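Local coordinates for HEPN domain-containing protein (Thermotoga maritima, PDB 1O3U), which is of unknown function but belongs to the HEPN family of all-helical domains, some of whose relatives are associated with nucleotide binding, at residues V47-Q52 / D130-I135; E78-H83 / A121-R126. One frame throughout, in Å; residues are numbered along the deposited sequence.

Interaction 1 of 2, residues V47-Q52 / D130-I135; sequences VKAVFQ and DLLSRI
L132 carries most of this contact from the side of the C-terminal helix. Its CB leaves the backbone toward helix 32-54, and chi1 of -71° puts CG anti to the carbonyl carbon, where it comes within 4.5 Å of V50 CG2. Beyond CG the side chain forks over the helix: L132 CD1 meets the methyl of A49 (CB, 4.1 Å), while L132 CD2 rests on backbone, 4.0 Å from A49 O and 4.1 Å from V50 CA. Beside this fork, V50 CG1, anti to its own N, meets two methyls of the other segment, with L131 CD1 and I135 CD1 each 4.3 Å away. L131 reaches its place with chi1 of -108°, well off a staggered position. M13 of helix 11-28 touches both A49 and L132, and C128, one turn before L132, packs on V50, so the contact continues the packing within the helical bundle to the C-terminal end of helix 104-132. No hydrogen bond joins the two segments, and every close approach is of 4.0 Å or more. Cohesion between them therefore rests on non-directional van der Waals contact and 195 Å² of buried surface, and not on polar pairing.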
loop_
_atom_site.group_PDB
_atom_site.type_symbol
_atom_site.label_atom_id
_atom_site.label_comp_id
_atom_site.label_asym_id
_atom_site.label_seq_id
_atom_site.Cartn_x
_atom_site.Cartn_y
_atom_site.Cartn_z
ATOM N N VAL A 47 -7.244 9.712 -2.793
ATOM C CA VAL A 47 -7.141 10.924 -3.629
ATOM C C VAL A 47 -6.853 10.581 -5.099
ATOM O O VAL A 47 -7.407 11.197 -6.024
ATOM C CB VAL A 47 -6.105 11.910 -3.077
ATOM C CG1 VAL A 47 -6.043 13.162 -3.951
ATOM C CG2 VAL A 47 -6.414 12.290 -1.633
ATOM N N LYS A 48 -6.002 9.592 -5.330
ATOM C CA LYS A 48 -5.745 9.107 -6.687
ATOM C C LYS A 48 -7.014 8.612 -7.408
ATOM O O LYS A 48 -7.127 8.739 -8.640
ATOM C CB LYS A 48 -4.716 7.987 -6.685
ATOM C CG LYS A 48 -3.348 8.438 -6.363
ATOM C CD LYS A 48 -2.384 7.246 -6.448
ATOM C CE LYS A 48 -1.019 7.607 -5.887
ATOM N N ALA A 49 -7.950 8.042 -6.647
ATOM C CA ALA A 49 -9.228 7.605 -7.217
ATOM C C ALA A 49 -9.973 8.797 -7.843
ATOM O O ALA A 49 -10.604 8.644 -8.883
ATOM C CB ALA A 49 -10.092 6.933 -6.159
ATOM N N VAL A 50 -9.830 9.993 -7.256
ATOM C CA VAL A 50 -10.460 11.201 -7.821
ATOM C C VAL A 50 -9.796 11.611 -9.142
ATOM O O VAL A 50 -10.482 11.957 -10.127
ATOM C CB VAL A 50 -10.437 12.399 -6.857
ATOM C CG1 VAL A 50 -11.192 13.581 -7.461
ATOM C CG2 VAL A 50 -11.047 12.023 -5.482
ATOM N N PHE A 51 -8.468 11.656 -9.140
ATOM C CA PHE A 51 -7.724 11.855 -10.381
ATOM C C PHE A 51 -8.117 10.854 -11.459
ATOM O O PHE A 51 -8.336 11.274 -12.584
ATOM C CB PHE A 51 -6.204 11.852 -10.174
ATOM C CG PHE A 51 -5.698 13.075 -9.487
ATOM C CD1 PHE A 51 -5.688 13.158 -8.103
ATOM C CD2 PHE A 51 -5.247 14.165 -10.224
ATOM C CE1 PHE A 51 -5.212 14.300 -7.443
ATOM C CE2 PHE A 51 -4.785 15.316 -9.575
ATOM C CZ PHE A 51 -4.787 15.375 -8.171
ATOM N N GLN A 52 -8.243 9.564 -11.132
ATOM C CA GLN A 52 -8.549 8.538 -12.136
ATOM C C GLN A 52 -9.933 8.793 -12.750
ATOM O O GLN A 52 -10.094 8.714 -13.941
ATOM C CB GLN A 52 -8.513 7.112 -11.578
ATOM C CG GLN A 52 -8.434 6.067 -12.714
ATOM C CD GLN A 52 -8.831 4.634 -12.309
ATOM O OE1 GLN A 52 -8.718 4.251 -11.154
ATOM N NE2 GLN A 52 -9.280 3.840 -13.291
ATOM N N ASP A 130 -17.504 11.226 -1.286
ATOM C CA ASP A 130 -18.503 12.266 -1.465
ATOM C C ASP A 130 -18.297 13.019 -2.774
ATOM O O ASP A 130 -19.262 13.300 -3.482
ATOM C CB ASP A 130 -18.499 13.240 -0.285
ATOM C CG ASP A 130 -19.077 12.620 1.002
ATOM O OD1 ASP A 130 -19.479 11.418 0.987
ATOM O OD2 ASP A 130 -19.192 13.291 2.068
ATOM N N LEU A 131 -17.043 13.339 -3.082
ATOM C CA LEU A 131 -16.678 13.949 -4.354
ATOM C C LEU A 131 -17.017 13.037 -5.564
ATOM O O LEU A 131 -17.696 13.482 -6.520
ATOM C CB LEU A 131 -15.175 14.329 -4.342
ATOM C CG LEU A 131 -14.780 15.790 -4.255
ATOM C CD1 LEU A 131 -13.277 15.909 -4.465
ATOM C CD2 LEU A 131 -15.579 16.662 -5.334
ATOM N N LEU A 132 -16.586 11.773 -5.522
ATOM C CA LEU A 132 -16.850 10.814 -6.586
ATOM C C LEU A 132 -18.347 10.552 -6.822
ATOM O O LEU A 132 -18.753 10.265 -7.961
ATOM C CB LEU A 132 -16.144 9.499 -6.329
ATOM C CG LEU A 132 -14.634 9.594 -6.508
ATOM C CD1 LEU A 132 -13.923 8.421 -5.882
ATOM C CD2 LEU A 132 -14.311 9.679 -7.980
ATOM N N SER A 133 -19.143 10.693 -5.768
ATOM C CA SER A 133 -20.586 10.471 -5.848
ATOM C C SER A 133 -21.248 11.578 -6.630
ATOM O O SER A 133 -22.382 11.410 -7.076
ATOM C CB SER A 133 -21.214 10.420 -4.451
ATOM O OG SER A 133 -20.736 9.277 -3.751
ATOM N N ARG A 134 -20.551 12.712 -6.743
ATOM C CA ARG A 134 -21.086 13.919 -7.333
ATOM C C ARG A 134 -20.506 14.273 -8.705
ATOM O O ARG A 134 -21.037 15.162 -9.370
ATOM C CB ARG A 134 -20.899 15.094 -6.359
ATOM C CG ARG A 134 -21.962 15.177 -5.279
ATOM C CD ARG A 134 -21.643 16.182 -4.185
ATOM N N ILE A 135 -19.409 13.621 -9.108
ATOM C CA ILE A 135 -18.806 13.839 -10.411
ATOM C C ILE A 135 -18.969 12.527 -11.180
ATOM O O ILE A 135 -19.435 12.512 -12.315
ATOM C CB ILE A 135 -17.320 14.326 -10.310
ATOM C CG1 ILE A 135 -16.384 13.236 -9.789
ATOM C CG2 ILE A 135 -17.214 15.598 -9.444
ATOM C CD1 ILE A 135 -14.980 13.699 -9.477
ATOM O OXT ILE A 135 -18.735 11.421 -10.677
#

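Interaction 2 of 2, residues E78-H83 / A121-R126; sequences EELMDH and AEKIIR
The segment axes of 78-83 and 121-126 approach to 10.1 Å and run at 134° to each other, an oblique, roughly antiparallel crossing in which L80 and I124 have the nearest CA atoms. K123 spans the outer side of this crossing. Its CG is anti to the backbone N and the rest of the chain is extended, so the ammonium reaches helix 78-88, crossing both E79 and H83 at about a right angle. There NZ makes two hydrogen bonds. One, to E79 OE2 at 2.7 Å, is part of a salt bridge and uses the oxygen's anti lone pair; the other, to H83 NE2 at 3.0 Å, lies only 2° out of the ring plane. With NE2 accepting, the imidazole is likely to be neutral and to carry its proton on ND1. In this all-helical HEPN domain the short helix 78-88 lies against the long helix 104-132, whose I124 also packs on A43 of helix 32-54. The H83 ring has further neighbours: the backbone oxygen E79 O, which accepts the H83 N-H within the helix, lies 3.0 Å above one face, over its centre, and Y120 stacks on the ring. Replacing H83 by an alanine would probably leave the K123 ammonium held across this contact by E79 alone and lose the ring edge along which K123 CE lies, 3.8 Å from H83 NE2. Deeper in, L80 CD2 lies 3.9 Å from the aliphatic K123 CG and 4.2 Å from I124 CG1.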
loop_
_atom_site.group_PDB
_atom_site.type_symbol
_atom_site.label_atom_id
_atom_site.label_comp_id
_atom_site.label_asym_id
_atom_site.label_seq_id
_atom_site.Cartn_x
_atom_site.Cartn_y
_atom_site.Cartn_z
ATOM N N GLU A 78 -9.740 23.148 4.586
ATOM C CA GLU A 78 -8.476 23.388 5.238
ATOM C C GLU A 78 -8.130 22.272 6.189
ATOM O O GLU A 78 -6.974 21.863 6.252
ATOM C CB GLU A 78 -8.532 24.724 6.008
ATOM C CG GLU A 78 -7.222 25.103 6.666
ATOM C CD GLU A 78 -7.401 26.195 7.701
ATOM O OE1 GLU A 78 -7.095 27.361 7.360
ATOM O OE2 GLU A 78 -7.857 25.887 8.839
ATOM N N GLU A 79 -9.111 21.790 6.945
ATOM C CA GLU A 79 -8.850 20.734 7.919
ATOM C C GLU A 79 -8.380 19.440 7.281
ATOM O O GLU A 79 -7.630 18.713 7.894
ATOM C CB GLU A 79 -10.054 20.472 8.807
ATOM C CG GLU A 79 -11.139 19.578 8.250
ATOM C CD GLU A 79 -12.385 19.640 9.101
ATOM O OE1 GLU A 79 -13.023 20.715 9.056
ATOM O OE2 GLU A 79 -12.704 18.654 9.821
ATOM N N LEU A 80 -8.838 19.144 6.066
ATOM C CA LEU A 80 -8.326 17.962 5.333
ATOM C C LEU A 80 -6.881 18.162 4.899
ATOM O O LEU A 80 -6.123 17.235 4.896
ATOM C CB LEU A 80 -9.198 17.623 4.136
ATOM C CG LEU A 80 -10.582 17.067 4.466
ATOM C CD1 LEU A 80 -11.320 16.582 3.178
ATOM C CD2 LEU A 80 -10.537 15.962 5.518
ATOM N N MET A 81 -6.514 19.365 4.463
ATOM C CA MET A 81 -5.102 19.628 4.144
ATOM C C MET A 81 -4.266 19.482 5.396
ATOM O O MET A 81 -3.188 18.904 5.329
ATOM C CB MET A 81 -4.879 21.024 3.551
ATOM C CG MET A 81 -3.419 21.289 3.104
ATOM S SD MET A 81 -2.651 20.045 1.917
ATOM C CE MET A 81 -3.915 20.062 0.825
ATOM N N ASP A 82 -4.758 20.016 6.524
ATOM C CA ASP A 82 -4.114 19.853 7.833
ATOM C C ASP A 82 -3.897 18.369 8.161
ATOM O O ASP A 82 -2.811 17.972 8.547
ATOM C CB ASP A 82 -4.940 20.489 8.966
ATOM C CG ASP A 82 -4.771 22.000 9.063
ATOM O OD1 ASP A 82 -5.424 22.631 9.954
ATOM O OD2 ASP A 82 -4.002 22.638 8.304
ATOM N N HIS A 83 -4.933 17.565 8.010
ATOM C CA HIS A 83 -4.801 16.122 8.269
ATOM C C HIS A 83 -3.772 15.476 7.348
ATOM O O HIS A 83 -3.002 14.604 7.764
ATOM C CB HIS A 83 -6.129 15.393 8.075
ATOM C CG HIS A 83 -7.229 15.835 8.989
ATOM N ND1 HIS A 83 -7.014 16.595 10.117
ATOM C CD2 HIS A 83 -8.564 15.595 8.946
ATOM C CE1 HIS A 83 -8.169 16.834 10.714
ATOM N NE2 HIS A 83 -9.122 16.201 10.047
ATOM N N ALA A 121 -7.299 9.395 7.787
ATOM C CA ALA A 121 -7.331 8.694 6.514
ATOM C C ALA A 121 -8.790 8.363 6.139
ATOM O O ALA A 121 -9.225 8.560 5.010
ATOM C CB ALA A 121 -6.519 7.436 6.585
ATOM N N GLU A 122 -9.535 7.869 7.111
ATOM C CA GLU A 122 -10.940 7.652 6.937
ATOM C C GLU A 122 -11.737 8.896 6.495
ATOM O O GLU A 122 -12.583 8.806 5.601
ATOM C CB GLU A 122 -11.526 7.061 8.206
ATOM C CG GLU A 122 -12.977 6.610 8.061
ATOM C CD GLU A 122 -13.312 5.541 9.099
ATOM O OE1 GLU A 122 -12.868 5.678 10.266
ATOM O OE2 GLU A 122 -13.964 4.549 8.761
ATOM N N LYS A 123 -11.456 10.038 7.119
ATOM C CA LYS A 123 -12.031 11.295 6.736
ATOM C C LYS A 123 -11.747 11.647 5.287
ATOM O O LYS A 123 -12.644 12.041 4.537
ATOM C CB LYS A 123 -11.505 12.360 7.695
ATOM C CG LYS A 123 -12.336 13.489 7.918
ATOM C CD LYS A 123 -11.944 14.093 9.296
ATOM C CE LYS A 123 -12.773 15.230 9.656
ATOM N NZ LYS A 123 -12.038 16.157 10.545
ATOM N N ILE A 124 -10.487 11.483 4.877
ATOM C CA ILE A 124 -10.108 11.747 3.512
ATOM C C ILE A 124 -10.808 10.795 2.540
ATOM O O ILE A 124 -11.324 11.240 1.463
ATOM C CB ILE A 124 -8.567 11.727 3.376
ATOM C CG1 ILE A 124 -7.970 12.967 4.061
ATOM C CG2 ILE A 124 -8.144 11.696 1.905
ATOM C CD1 ILE A 124 -6.432 12.947 4.233
ATOM N N ILE A 125 -10.820 9.502 2.875
ATOM C CA ILE A 125 -11.556 8.525 2.077
ATOM C C ILE A 125 -13.038 8.931 1.877
ATOM O O ILE A 125 -13.531 8.909 0.761
ATOM C CB ILE A 125 -11.452 7.138 2.673
ATOM C CG1 ILE A 125 -10.032 6.611 2.526
ATOM C CG2 ILE A 125 -12.528 6.205 2.060
ATOM C CD1 ILE A 125 -9.770 5.325 3.393
ATOM N N ARG A 126 -13.718 9.325 2.949
ATOM C CA ARG A 126 -15.135 9.673 2.902
ATOM C C ARG A 126 -15.354 10.985 2.118
ATOM O O ARG A 126 -16.299 11.100 1.352
ATOM C CB ARG A 126 -15.679 9.773 4.319
ATOM C CG ARG A 126 -15.745 8.402 5.024
ATOM C CD ARG A 126 -16.240 8.473 6.452
ATOM N NE ARG A 126 -16.583 7.154 6.962
ATOM C CZ ARG A 126 -16.914 6.905 8.216
ATOM N NH1 ARG A 126 -16.968 7.876 9.109
ATOM N NH2 ARG A 126 -17.215 5.682 8.572
#

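Overall arrangement
Both contacts use helix 104-132: interaction 2 in its C-terminal half, just past the middle, and interaction 1 at its C-terminal end, their centres 14 Å apart. They also meet directly, V47 CG2 of segment 47-52 lying 4.0 Å from I124 CG2 of segment 121-126, so apolar packing is continuous between them. In sequence, both segments of interaction 2 fall between those of interaction 1. Interaction 2 lies about 7 Å from the centre of the chain and interaction 1 about 15 Å, measured centre to centre. A disulfide seen in this protein, C36 to C91, separately ties helix 32-54 to the chain just after helix 78-88. Neither contact can be assigned to a known active site.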